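Local coordinates for protein HTLV-2 integrase catalytic core domain (Human T-cell leukemia virus 2, PDB 6QBT) that forms the catalytic core of a retroviral integrase, the magnesium-binding domain of the enzyme that inserts viral DNA into the host genome, at residues Q11-H16 against P73-Q78; S40-E45 against T50-L55; Y17-Y22 against K118-C123. One frame throughout, in Å; residues are numbered along the deposited sequence.

Contact 1 of 3, residues Q11-H16 against P73-Q78; sequences QGDVTH and PAFLSQ. With MG (magnesium ion), chain B.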
loop_
_atom_site.group_PDB
_atom_site.type_symbol
_atom_site.label_atom_id
_atom_site.label_comp_id
_atom_site.label_asym_id
_atom_site.label_seq_id
_atom_site.Cartn_x
_atom_site.Cartn_y
_atom_site.Cartn_z
ATOM N N GLN A 11 13.498 1.621 -17.296
ATOM C CA GLN A 11 14.074 0.409 -17.910
ATOM C C GLN A 11 13.437 -0.794 -17.251
ATOM O O GLN A 11 13.250 -0.789 -16.037
ATOM C CB GLN A 11 15.566 0.312 -17.640
ATOM C CG GLN A 11 16.377 1.508 -18.060
ATOM C CD GLN A 11 17.180 1.211 -19.268
ATOM O OE1 GLN A 11 16.666 0.673 -20.263
ATOM N NE2 GLN A 11 18.462 1.517 -19.188
ATOM N N GLY A 12 13.130 -1.821 -18.039
ATOM C CA GLY A 12 12.484 -3.045 -17.532
ATOM C C GLY A 12 13.091 -4.273 -18.165
ATOM O O GLY A 12 13.443 -4.247 -19.343
ATOM N N ASP A 13 13.273 -5.320 -17.358
ATOM C CA ASP A 13 13.643 -6.645 -17.830
ATOM C C ASP A 13 13.132 -7.667 -16.811
ATOM O O ASP A 13 12.762 -7.325 -15.674
ATOM C CB ASP A 13 15.164 -6.757 -18.020
ATOM C CG ASP A 13 15.597 -7.983 -18.851
ATOM O OD1 ASP A 13 14.800 -8.668 -19.538
ATOM O OD2 ASP A 13 16.788 -8.296 -18.824
ATOM N N VAL A 14 13.097 -8.925 -17.231
ATOM C CA VAL A 14 12.863 -10.005 -16.327
ATOM C C VAL A 14 14.213 -10.660 -16.030
ATOM O O VAL A 14 14.962 -10.960 -16.944
ATOM C CB VAL A 14 11.851 -10.988 -16.928
ATOM C CG1 VAL A 14 11.780 -12.253 -16.096
ATOM C CG2 VAL A 14 10.467 -10.329 -16.994
ATOM N N THR A 15 14.523 -10.866 -14.749
ATOM C CA THR A 15 15.691 -11.657 -14.354
ATOM C C THR A 15 15.219 -12.896 -13.585
ATOM O O THR A 15 14.102 -12.925 -13.120
ATOM C CB THR A 15 16.731 -10.839 -13.552
ATOM O OG1 THR A 15 17.876 -11.667 -13.309
ATOM C CG2 THR A 15 16.184 -10.358 -12.224
ATOM N N HIS A 16 16.074 -13.903 -13.460
ATOM C CA HIS A 16 15.660 -15.182 -12.947
ATOM C C HIS A 16 16.313 -15.417 -11.610
ATOM O O HIS A 16 17.397 -14.911 -11.374
ATOM C CB HIS A 16 15.940 -16.261 -13.964
ATOM C CG HIS A 16 15.109 -16.120 -15.203
ATOM N ND1 HIS A 16 15.498 -15.347 -16.281
ATOM C CD2 HIS A 16 13.880 -16.597 -15.509
ATOM C CE1 HIS A 16 14.553 -15.369 -17.205
ATOM N NE2 HIS A 16 13.560 -16.121 -16.761
ATOM N N PRO A 73 9.470 -11.788 -25.612
ATOM C CA PRO A 73 8.130 -11.864 -26.254
ATOM C C PRO A 73 6.928 -11.309 -25.454
ATOM O O PRO A 73 5.981 -10.799 -26.059
ATOM C CB PRO A 73 7.955 -13.366 -26.524
ATOM C CG PRO A 73 9.338 -13.940 -26.465
ATOM C CD PRO A 73 10.040 -13.136 -25.414
ATOM N N ALA A 74 6.967 -11.391 -24.124
ATOM C CA ALA A 74 5.955 -10.717 -23.294
ATOM C C ALA A 74 5.910 -9.218 -23.592
ATOM O O ALA A 74 4.831 -8.683 -23.819
ATOM C CB ALA A 74 6.204 -10.950 -21.819
ATOM N N PHE A 75 7.081 -8.571 -23.649
ATOM C CA PHE A 75 7.160 -7.146 -24.033
ATOM C C PHE A 75 6.723 -6.851 -25.476
ATOM O O PHE A 75 6.272 -5.745 -25.745
ATOM C CB PHE A 75 8.566 -6.568 -23.856
ATOM C CG PHE A 75 9.087 -6.632 -22.456
ATOM C CD1 PHE A 75 8.374 -6.078 -21.406
ATOM C CD2 PHE A 75 10.319 -7.223 -22.197
ATOM C CE1 PHE A 75 8.869 -6.114 -20.113
ATOM C CE2 PHE A 75 10.810 -7.284 -20.915
ATOM C CZ PHE A 75 10.085 -6.722 -19.870
ATOM N N LEU A 76 6.870 -7.810 -26.388
ATOM C CA LEU A 76 6.451 -7.638 -27.775
ATOM C C LEU A 76 5.050 -8.175 -28.101
ATOM O O LEU A 76 4.548 -7.954 -29.207
ATOM C CB LEU A 76 7.479 -8.290 -28.703
ATOM C CG LEU A 76 8.919 -7.743 -28.588
ATOM C CD1 LEU A 76 9.814 -8.412 -29.625
ATOM C CD2 LEU A 76 8.986 -6.227 -28.734
ATOM N N SER A 77 4.426 -8.867 -27.151
ATOM C CA SER A 77 3.050 -9.348 -27.295
ATOM C C SER A 77 2.056 -8.258 -27.675
ATOM O O SER A 77 2.198 -7.086 -27.303
ATOM C CB SER A 77 2.556 -10.010 -25.993
ATOM O OG SER A 77 2.529 -9.089 -24.915
ATOM N N GLN A 78 1.020 -8.676 -28.380
ATOM C CA GLN A 78 -0.048 -7.774 -28.746
ATOM C C GLN A 78 -0.751 -7.215 -27.513
ATOM O O GLN A 78 -1.180 -6.066 -27.542
ATOM C CB GLN A 78 -1.044 -8.461 -29.673
ATOM C CG GLN A 78 -1.932 -7.489 -30.423
ATOM C CD GLN A 78 -2.725 -8.164 -31.527
ATOM O OE1 GLN A 78 -2.264 -9.131 -32.142
ATOM N NE2 GLN A 78 -3.930 -7.658 -31.790
HETATM MG MG MG B . 14.861 -10.432 -20.855
#
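The ring of F75 meets the backbone of G12 and D13 where the central strand of an RNase H-like fold, the fold of retroviral integrase cores, passes the first turn after the metal-binding loop. Two kinds of interaction lie side by side on this strand: the carboxylate of D13 holds the metal, while F75 of the short helix 73-76 packs beside it.

The apolar part rests almost wholly on F75. Its CG stands anti to the carbonyl carbon and beside the backbone N (chi1 -60°), which sends the ring off helix 73-76 to the strand. Atom CZ leads, lying 4.1 Å from CA of D13 and 4.2 Å from O of G12. The ring approaches obliquely, and its nearest partners here are backbone atoms. G12 has no side chain, and a CB there would point toward the ring, about 4.3 Å from CZ of F75. The same phenyl also packs on T69, on D70 and on T50 of helix 47-61, so it wedges between the two metal-bearing elements and that helix.

Metal coordination is the second interaction. D13 carries CG anti to its own nitrogen (chi1 -165°). Its OD1 binds magnesium at 2.2 Å, whereas OD2 stays 3.5 Å from the ion, making the carboxylate monodentate. D70, from the loop before helix 73-76, supplies the other protein ligand, and V105 packs against D13.

No hydrogen bond crosses between the segments. Within 73-78, S77 caps the next helix through the backbone N of F80, and its OG also reaches O of A74 at 2.6 Å, a donor tilted 20° from the carbonyl plane.

Contact 2 of 3, residues S40-E45 against T50-L55; sequences SCKKKE and TISAFL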
loop_
_atom_site.group_PDB
_atom_site.type_symbol
_atom_site.label_atom_id
_atom_site.label_comp_id
_atom_site.label_asym_id
_atom_site.label_seq_id
_atom_site.Cartn_x
_atom_site.Cartn_y
_atom_site.Cartn_z
ATOM N N SER A 40 8.612 -7.578 -8.978
ATOM C CA SER A 40 7.556 -8.517 -8.682
ATOM C C SER A 40 8.074 -9.906 -8.929
ATOM O O SER A 40 8.631 -10.178 -10.002
ATOM C CB SER A 40 6.379 -8.296 -9.607
ATOM O OG SER A 40 5.875 -7.005 -9.425
ATOM N N CYS A 41 7.880 -10.782 -7.944
ATOM C CA CYS A 41 8.251 -12.166 -8.066
ATOM C C CYS A 41 7.045 -12.913 -8.672
ATOM O O CYS A 41 5.953 -12.886 -8.136
ATOM C CB CYS A 41 8.647 -12.738 -6.713
ATOM S SG CYS A 41 9.288 -14.434 -6.828
ATOM N N LYS A 42 7.260 -13.536 -9.817
ATOM C CA LYS A 42 6.241 -14.256 -10.535
ATOM C C LYS A 42 6.819 -15.617 -10.856
ATOM O O LYS A 42 8.035 -15.774 -10.898
ATOM C CB LYS A 42 5.899 -13.538 -11.855
ATOM C CG LYS A 42 5.377 -12.113 -11.739
ATOM C CD LYS A 42 4.021 -12.082 -11.046
ATOM C CE LYS A 42 3.408 -10.686 -11.110
ATOM N NZ LYS A 42 2.080 -10.616 -10.426
ATOM N N LYS A 43 5.941 -16.583 -11.102
ATOM C CA LYS A 43 6.345 -17.915 -11.527
ATOM C C LYS A 43 6.670 -17.974 -13.037
ATOM O O LYS A 43 7.377 -18.892 -13.513
ATOM C CB LYS A 43 5.255 -18.933 -11.150
ATOM C CG LYS A 43 5.133 -19.182 -9.649
ATOM C CD LYS A 43 3.847 -19.933 -9.319
ATOM C CE LYS A 43 3.748 -20.304 -7.841
ATOM N NZ LYS A 43 4.859 -21.190 -7.360
ATOM N N LYS A 44 6.150 -16.994 -13.773
ATOM C CA LYS A 44 6.178 -16.988 -15.222
ATOM C C LYS A 44 6.426 -15.588 -15.723
ATOM O O LYS A 44 6.367 -14.647 -14.962
ATOM C CB LYS A 44 4.820 -17.436 -15.772
ATOM C CG LYS A 44 4.224 -18.692 -15.133
ATOM C CD LYS A 44 2.966 -19.107 -15.865
ATOM C CE LYS A 44 3.348 -19.906 -17.103
ATOM N NZ LYS A 44 2.448 -19.685 -18.266
ATOM N N GLU A 45 6.674 -15.465 -17.018
ATOM C CA GLU A 45 6.837 -14.179 -17.675
ATOM C C GLU A 45 5.991 -14.044 -18.960
ATOM O O GLU A 45 6.458 -13.470 -19.928
ATOM C CB GLU A 45 8.316 -13.899 -17.939
ATOM C CG GLU A 45 9.049 -14.910 -18.791
ATOM C CD GLU A 45 10.530 -14.571 -18.891
ATOM O OE1 GLU A 45 10.876 -13.426 -19.266
ATOM O OE2 GLU A 45 11.360 -15.439 -18.568
ATOM N N THR A 50 3.329 -10.004 -16.970
ATOM C CA THR A 50 4.077 -8.804 -17.306
ATOM C C THR A 50 3.220 -7.573 -17.096
ATOM O O THR A 50 3.648 -6.609 -16.479
ATOM C CB THR A 50 4.546 -8.874 -18.746
ATOM O OG1 THR A 50 5.303 -10.073 -18.900
ATOM C CG2 THR A 50 5.425 -7.664 -19.124
ATOM N N ILE A 51 1.987 -7.608 -17.581
ATOM C CA ILE A 51 1.076 -6.484 -17.352
ATOM C C ILE A 51 0.825 -6.292 -15.844
ATOM O O ILE A 51 0.811 -5.161 -15.350
ATOM C CB ILE A 51 -0.244 -6.693 -18.128
ATOM C CG1 ILE A 51 0.020 -6.462 -19.620
ATOM C CG2 ILE A 51 -1.361 -5.769 -17.623
ATOM C CD1 ILE A 51 -1.118 -6.873 -20.520
ATOM N N SER A 52 0.588 -7.400 -15.136
ATOM C CA SER A 52 0.444 -7.380 -13.689
ATOM C C SER A 52 1.665 -6.748 -12.960
ATOM O O SER A 52 1.472 -5.851 -12.125
ATOM C CB SER A 52 0.172 -8.773 -13.144
ATOM O OG SER A 52 -0.006 -8.738 -11.725
ATOM N N ALA A 53 2.890 -7.167 -13.278
ATOM C CA ALA A 53 4.067 -6.565 -12.612
ATOM C C ALA A 53 4.190 -5.099 -12.957
ATOM O O ALA A 53 4.673 -4.310 -12.160
ATOM C CB ALA A 53 5.354 -7.272 -13.011
ATOM N N PHE A 54 3.790 -4.746 -14.168
ATOM C CA PHE A 54 3.887 -3.378 -14.621
ATOM C C PHE A 54 2.907 -2.488 -13.857
ATOM O O PHE A 54 3.260 -1.378 -13.448
ATOM C CB PHE A 54 3.680 -3.326 -16.139
ATOM C CG PHE A 54 3.989 -2.002 -16.781
ATOM C CD1 PHE A 54 5.029 -1.178 -16.338
ATOM C CD2 PHE A 54 3.263 -1.603 -17.906
ATOM C CE1 PHE A 54 5.308 0.022 -16.980
ATOM C CE2 PHE A 54 3.533 -0.397 -18.545
ATOM C CZ PHE A 54 4.555 0.415 -18.085
ATOM N N LEU A 55 1.698 -2.990 -13.633
ATOM C CA LEU A 55 0.729 -2.330 -12.729
ATOM C C LEU A 55 1.219 -2.239 -11.278
ATOM O O LEU A 55 0.995 -1.223 -10.651
ATOM C CB LEU A 55 -0.642 -3.005 -12.750
ATOM C CG LEU A 55 -1.389 -2.859 -14.086
ATOM C CD1 LEU A 55 -2.519 -3.884 -14.220
ATOM C CD2 LEU A 55 -1.928 -1.450 -14.256
#
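Between K42 and S52 runs the only hydrogen bond between residues 40-45 and 50-55, and it shows how a lysine can be both apolar filler and polar clasp. Its chain leaves the strand with CG beside the backbone N, bends once at chi2 (-66°) and then runs extended through CD and CE. The bend brings the end of the chain to the helix: CE comes 4.2 Å from N of A53, and NZ delivers a hydrogen to OG of S52 at 3.1 Å. S52 meets it with its hydroxyl anti to the backbone N (chi1 -178°), held at the flank of the helix that the lysine reaches.

S40, two residues back on the same strand, packs on A53 without a hydrogen bond to it. Its CB sits 3.7 Å from CB of A53, and its OG lies 3.6 Å from the same methyl carbon. The hydroxyl has its polar partner elsewhere, in OE1 of Q56 on the next turn of the helix. A53 is small enough to let the strand come this near.

At the far end T50 lies near E45. Its OG1, beside the backbone N, is 3.7 Å from O of E45, while the hydroxyl is hydrogen-bonded to O of T46, just before the helix. E45 OE2 is hydrogen-bonded to NE2 of H16, and the nearest side-chain atom of E45 is about 5 Å from the magnesium.

This is a β-α connection of the RNase H-like fold: the chain turns back after strand 37-42, so the axes of strand 40-42 and helix 50-55 run nearly antiparallel, 159° apart. H27 of strand 22-31 packs against K42, T50 and A53, helix 78-86 covers T50, I51 and L55, and K134 of the second subunit packs on S52.

Contact 3 of 3, residues Y17-Y22 against K118-C123; sequences YKYKKY and KYLLDC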
loop_
_atom_site.group_PDB
_atom_site.type_symbol
_atom_site.label_atom_id
_atom_site.label_comp_id
_atom_site.label_asym_id
_atom_site.label_seq_id
_atom_site.Cartn_x
_atom_site.Cartn_y
_atom_site.Cartn_z
ATOM N N TYR A 17 15.594 -16.079 -10.699
ATOM C CA TYR A 17 16.073 -16.340 -9.335
ATOM C C TYR A 17 15.639 -17.728 -8.875
ATOM O O TYR A 17 14.455 -17.967 -8.690
ATOM C CB TYR A 17 15.580 -15.292 -8.352
ATOM C CG TYR A 17 16.197 -15.471 -6.995
ATOM C CD1 TYR A 17 17.497 -15.032 -6.742
ATOM C CD2 TYR A 17 15.516 -16.128 -5.974
ATOM C CE1 TYR A 17 18.093 -15.215 -5.503
ATOM C CE2 TYR A 17 16.094 -16.314 -4.719
ATOM C CZ TYR A 17 17.380 -15.854 -4.489
ATOM O OH TYR A 17 17.960 -16.023 -3.263
ATOM N N LYS A 18 16.615 -18.616 -8.692
ATOM C CA LYS A 18 16.390 -20.005 -8.310
ATOM C C LYS A 18 16.224 -20.075 -6.797
ATOM O O LYS A 18 17.087 -19.614 -6.065
ATOM C CB LYS A 18 17.579 -20.885 -8.733
ATOM C CG LYS A 18 17.241 -22.013 -9.691
ATOM C CD LYS A 18 18.301 -23.107 -9.719
ATOM C CE LYS A 18 17.740 -24.332 -10.420
ATOM N NZ LYS A 18 18.712 -25.452 -10.410
ATOM N N TYR A 19 15.112 -20.623 -6.326
ATOM C CA TYR A 19 14.889 -20.822 -4.892
ATOM C C TYR A 19 14.120 -22.126 -4.757
ATOM O O TYR A 19 13.053 -22.283 -5.354
ATOM C CB TYR A 19 14.112 -19.636 -4.279
ATOM C CG TYR A 19 13.698 -19.794 -2.813
ATOM C CD1 TYR A 19 14.632 -19.662 -1.762
ATOM C CD2 TYR A 19 12.362 -20.072 -2.466
ATOM C CE1 TYR A 19 14.240 -19.800 -0.411
ATOM C CE2 TYR A 19 11.956 -20.208 -1.133
ATOM C CZ TYR A 19 12.889 -20.069 -0.108
ATOM O OH TYR A 19 12.466 -20.214 1.205
ATOM N N LYS A 20 14.695 -23.057 -4.003
ATOM C CA LYS A 20 14.127 -24.377 -3.764
ATOM C C LYS A 20 13.761 -25.104 -5.057
ATOM O O LYS A 20 12.653 -25.595 -5.210
ATOM C CB LYS A 20 12.929 -24.260 -2.823
ATOM C CG LYS A 20 13.320 -23.581 -1.532
ATOM C CD LYS A 20 12.371 -23.863 -0.396
ATOM C CE LYS A 20 13.101 -23.588 0.906
ATOM N NZ LYS A 20 12.242 -23.874 2.073
ATOM N N LYS A 21 14.712 -25.128 -5.991
ATOM C CA LYS A 21 14.572 -25.813 -7.269
ATOM C C LYS A 21 13.472 -25.249 -8.174
ATOM O O LYS A 21 13.040 -25.937 -9.080
ATOM C CB LYS A 21 14.341 -27.317 -7.058
ATOM C CG LYS A 21 15.347 -28.005 -6.147
ATOM C CD LYS A 21 14.748 -29.258 -5.492
ATOM C CE LYS A 21 15.766 -30.367 -5.275
ATOM N NZ LYS A 21 17.056 -29.872 -4.718
ATOM N N TYR A 22 13.000 -24.035 -7.926
ATOM C CA TYR A 22 12.140 -23.348 -8.882
ATOM C C TYR A 22 12.798 -22.054 -9.318
ATOM O O TYR A 22 13.293 -21.274 -8.469
ATOM C CB TYR A 22 10.754 -23.019 -8.314
ATOM C CG TYR A 22 9.788 -22.562 -9.408
ATOM C CD1 TYR A 22 9.080 -23.504 -10.201
ATOM C CD2 TYR A 22 9.594 -21.210 -9.675
ATOM C CE1 TYR A 22 8.199 -23.095 -11.193
ATOM C CE2 TYR A 22 8.725 -20.794 -10.674
ATOM C CZ TYR A 22 8.028 -21.740 -11.420
ATOM O OH TYR A 22 7.197 -21.309 -12.409
ATOM N N LYS A 118 20.376 -11.957 1.700
ATOM C CA LYS A 118 20.638 -11.603 3.082
ATOM C C LYS A 118 19.376 -11.821 3.910
ATOM O O LYS A 118 19.423 -12.440 4.965
ATOM C CB LYS A 118 21.102 -10.169 3.164
ATOM C CG LYS A 118 21.566 -9.757 4.556
ATOM C CD LYS A 118 20.946 -8.417 4.979
ATOM C CE LYS A 118 21.151 -8.113 6.464
ATOM N NZ LYS A 118 19.975 -7.333 6.973
ATOM N N TYR A 119 18.233 -11.349 3.413
ATOM C CA TYR A 119 16.970 -11.546 4.132
ATOM C C TYR A 119 16.542 -13.027 4.237
ATOM O O TYR A 119 15.929 -13.423 5.238
ATOM C CB TYR A 119 15.841 -10.674 3.538
ATOM C CG TYR A 119 15.953 -9.212 3.935
ATOM C CD1 TYR A 119 15.887 -8.819 5.285
ATOM C CD2 TYR A 119 16.118 -8.217 2.967
ATOM C CE1 TYR A 119 15.998 -7.482 5.647
ATOM C CE2 TYR A 119 16.235 -6.881 3.323
ATOM C CZ TYR A 119 16.176 -6.520 4.660
ATOM O OH TYR A 119 16.297 -5.190 4.979
ATOM N N LEU A 120 16.859 -13.843 3.233
ATOM C CA LEU A 120 16.546 -15.276 3.325
ATOM C C LEU A 120 17.319 -15.928 4.453
ATOM O O LEU A 120 16.736 -16.637 5.241
ATOM C CB LEU A 120 16.788 -16.008 2.002
ATOM C CG LEU A 120 15.790 -15.617 0.900
ATOM C CD1 LEU A 120 16.305 -16.113 -0.439
ATOM C CD2 LEU A 120 14.391 -16.149 1.162
ATOM N N LEU A 121 18.609 -15.626 4.565
ATOM C CA LEU A 121 19.448 -16.168 5.653
ATOM C C LEU A 121 19.127 -15.633 7.067
ATOM O O LEU A 121 19.266 -16.371 8.046
ATOM C CB LEU A 121 20.927 -15.937 5.342
ATOM C CG LEU A 121 21.438 -16.610 4.059
ATOM C CD1 LEU A 121 22.852 -16.126 3.770
ATOM C CD2 LEU A 121 21.374 -18.145 4.124
ATOM N N ASP A 122 18.727 -14.361 7.170
ATOM C CA ASP A 122 18.286 -13.766 8.441
ATOM C C ASP A 122 16.998 -14.425 8.974
ATOM O O ASP A 122 16.789 -14.497 10.186
ATOM C CB ASP A 122 18.001 -12.258 8.274
ATOM C CG ASP A 122 19.262 -11.400 8.023
ATOM O OD1 ASP A 122 20.414 -11.887 8.173
ATOM O OD2 ASP A 122 19.074 -10.198 7.669
ATOM N N CYS A 123 16.143 -14.730 8.454
ATOM C CA CYS A 123 14.818 -15.357 8.366
ATOM C C CYS A 123 14.822 -16.437 7.285
ATOM O O CYS A 123 14.101 -16.328 6.283
ATOM C CB CYS A 123 13.773 -14.296 8.018
ATOM S SG CYS A 123 13.989 -12.771 8.941
#
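L120 points its two methyls at a pair of tyrosines, Y17 and Y19, that stand two residues apart on the same side of strand 9-19. Together they give a worked example of a branched aliphatic tip shared between neighbouring rings.

Y17 and the leucine approach from opposite directions, so the far end of the tyrosine does the touching: its OH lies 3.3 Å from CD1 of L120, and CZ follows at 4.2 Å. Y19 comes in at a slant, with CE1 4.0 Å from CD2 of L120 and CD1 of the ring 4.1 Å from CD1 of the leucine. Both methyls meet the rings obliquely. Each tyrosine sets CG anti to its backbone N (chi1 -173° in Y17), which carries both rings away from the strand toward the last turn of helix 104-122. CG of K20 lies over the centre of one face of the Y19 ring, 3.6 Å above its plane, as the chain enters the type I' turn from Y19 to Y22 that closes the β-hairpin with strand 22-31.

Beyond the segments, L128 touches Y19 and A131 touches L120, so helix 128-142 packs beside the same leucine and tyrosine. C123, just past the helix end, forms a disulfide with C48 of the third subunit.

No hydrogen bond crosses between the segments, and the contacts of L120 with the two rings rest on dispersion and shape. The Y17 hydroxyl is hydrogen-bonded to OD1 of N117 on the same helix, a polar tie that fixes it beside the leucine methyl.

Strand 9-19 ties contact 1 to contact 3: its first half carries the metal ligand and its second half the two tyrosines, with centres about 23 Å apart. The centres of contacts 1 and 2 are about 9 Å apart and the two touch directly, H16 NE2 and E45 OE2 lying 2.9 Å apart in a probable hydrogen bond and CB of A74 packing 3.2 Å from OG1 of T50. Contact 2 is joined to contact 3 by K43 O and Y22 OH at 2.7 Å. Contact 1 holds the magnesium ligand D13; contact 2 brings the E45 side chain near the ion. Contact 3, with the Y17 side chain about 13 Å from the ion, belongs to the periphery.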